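Local coordinates for penicillin binding protein 2X (Streptococcus thermophilus, PDB 5U47) that probably cross-links adjacent glycan strands of septal peptidoglycan as a transpeptidase of the division machinery, and binds penicillin, at residues Val621-Glu626 with Met645-Thr650. The protein carries 1 engineered substitution. Residues are numbered along the deposited sequence; the frame is centred on the assembly and turned at random.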
# COMPACT_ATOMS: atom_id res chain seq x y z
N VAL A 621 10.19 -1.08 -22.07
CA VAL A 621 9.23 0.00 -21.86
C VAL A 621 7.98 -0.02 -22.73
O VAL A 621 7.20 0.92 -22.67
CB VAL A 621 9.94 1.36 -22.08
CG1 VAL A 621 11.05 1.53 -21.05
CG2 VAL A 621 10.50 1.47 -23.50
N GLY A 622 7.81 -1.06 -23.53
CA GLY A 622 6.64 -1.17 -24.41
C GLY A 622 5.34 -1.38 -23.65
O GLY A 622 5.34 -1.86 -22.50
N ASN A 623 4.23 -1.01 -24.28
CA ASN A 623 2.91 -1.15 -23.67
C ASN A 623 2.22 -2.51 -23.94
O ASN A 623 1.06 -2.67 -23.60
CB ASN A 623 1.98 0.01 -24.04
CG ASN A 623 1.68 0.09 -25.52
OD1 ASN A 623 2.14 -0.73 -26.31
ND2 ASN A 623 0.90 1.08 -25.91
N LYS A 624 2.94 -3.47 -24.50
CA LYS A 624 2.35 -4.79 -24.78
C LYS A 624 3.29 -5.89 -24.33
O LYS A 624 4.50 -5.78 -24.50
CB LYS A 624 2.13 -5.01 -26.28
CG LYS A 624 1.30 -3.97 -27.03
CD LYS A 624 -0.13 -3.91 -26.56
CE LYS A 624 -0.92 -2.90 -27.39
NZ LYS A 624 -2.27 -2.64 -26.81
N ILE A 625 2.70 -6.96 -23.80
CA ILE A 625 3.48 -8.16 -23.47
C ILE A 625 3.73 -8.96 -24.77
O ILE A 625 2.78 -9.35 -25.45
CB ILE A 625 2.74 -9.02 -22.45
CG1 ILE A 625 2.73 -8.28 -21.12
CG2 ILE A 625 3.40 -10.39 -22.31
CD1 ILE A 625 1.99 -8.99 -20.00
N GLU A 626 5.00 -9.19 -25.08
CA GLU A 626 5.39 -9.96 -26.26
C GLU A 626 5.75 -11.41 -25.89
O GLU A 626 5.38 -12.34 -26.61
CB GLU A 626 6.56 -9.28 -26.96
CG GLU A 626 7.01 -9.98 -28.22
CD GLU A 626 8.10 -9.22 -28.94
OE1 GLU A 626 7.99 -7.97 -29.06
OE2 GLU A 626 9.06 -9.86 -29.41
N MET A 645 8.60 -9.96 -21.11
CA MET A 645 9.30 -9.13 -22.10
C MET A 645 8.29 -8.30 -22.86
O MET A 645 7.40 -8.85 -23.49
CB MET A 645 10.11 -9.96 -23.09
CG MET A 645 11.07 -9.13 -23.95
SD MET A 645 11.94 -10.17 -25.14
CE MET A 645 10.66 -10.41 -26.36
N THR A 646 8.44 -6.98 -22.81
CA THR A 646 7.51 -6.10 -23.50
C THR A 646 7.92 -5.99 -24.95
O THR A 646 8.99 -6.49 -25.34
CB THR A 646 7.49 -4.68 -22.91
OG1 THR A 646 8.72 -4.02 -23.21
CG2 THR A 646 7.26 -4.74 -21.41
N ASN A 647 7.10 -5.30 -25.74
CA ASN A 647 7.39 -5.13 -27.16
C ASN A 647 8.44 -4.04 -27.46
O ASN A 647 8.75 -3.82 -28.62
CB ASN A 647 6.12 -4.90 -27.98
CG ASN A 647 5.39 -3.63 -27.63
OD1 ASN A 647 5.43 -3.16 -26.49
ND2 ASN A 647 4.68 -3.09 -28.60
N GLU A 648 8.97 -3.37 -26.44
CA GLU A 648 10.05 -2.38 -26.67
C GLU A 648 11.13 -2.59 -25.61
O GLU A 648 11.07 -2.04 -24.51
CB GLU A 648 9.53 -0.95 -26.66
CG GLU A 648 10.62 0.04 -27.00
CD GLU A 648 10.13 1.47 -27.12
OE1 GLU A 648 8.93 1.71 -26.85
OE2 GLU A 648 10.95 2.34 -27.47
N PHE A 649 12.13 -3.38 -25.98
CA PHE A 649 13.19 -3.80 -25.07
C PHE A 649 14.53 -3.75 -25.80
O PHE A 649 14.82 -4.62 -26.62
CB PHE A 649 12.84 -5.21 -24.54
CG PHE A 649 13.89 -5.83 -23.65
CD1 PHE A 649 14.45 -5.12 -22.60
CD2 PHE A 649 14.25 -7.16 -23.82
CE1 PHE A 649 15.39 -5.71 -21.76
CE2 PHE A 649 15.19 -7.75 -22.99
CZ PHE A 649 15.76 -7.02 -21.95
N THR A 650 15.32 -2.72 -25.49
CA THR A 650 16.59 -2.49 -26.18
C THR A 650 17.84 -2.31 -25.32
O THR A 650 18.94 -2.29 -25.86
CB THR A 650 16.50 -1.21 -27.03
OG1 THR A 650 16.27 -0.09 -26.16
CG2 THR A 650 15.38 -1.30 -28.08
O HOH W 1 10.61 -6.93 -27.49
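Glu626 and Met645 open a short antiparallel ladder, in which Glu626 N donates to Met645 O at 2.9 Å, in the plane of that carbonyl. Ile625 and Thr646 follow as a non-hydrogen-bonded pair, and beyond them Asn647 N reaches Lys624 O. Where both segments leave the strands, Val621 N donates to Glu648 O at 2.8 Å and keeps the two segments joined.

Two polar side chains extend this backbone pairing. Thr646 OG1, lodged between its own backbone N and carbonyl carbon (chi1 70°), accepts Gly622 N at 3.1 Å and, weakly, Glu648 N; it also bonds Leu619 O, so one hydroxyl links three peptide groups. Asn647 turns its amide oxygen toward segment 621-626: OD1 accepts Lys624 N at 3.2 Å, with the donor well above the amide plane. Gly622, having no side chain, lets this OD1 come within 3.1 Å of its CA.

Van der Waals contacts of aliphatic groups with polar ends lie at the margins. Lys624 and Asn647 run side by side, with Lys624 CG 3.8 Å from Asn647 ND2, while Val621 CG2 rests against the carboxylate carbon of Glu648. Glu626, its CG anti to the backbone N (chi1 -178°), extends alongside Met645, whose CE meets Glu626 OE2 at 3.5 Å. Separately, a water bridges the segments by donating to both Glu626 OE1 and Thr646 O.

The contact joins the edge strand 625-628 of a PASTA domain to its central strand 641-646, and Ile625 and Thr646 both touch Pro602 of helix 602-611. Past the strand ends, two side-chain oxygens accept from Gly622 N and Lys624 N, and a backbone bond resumes at Val621; three hydrogen bonds, two of them bent, thus tie the turn at Gly622 to 645-650.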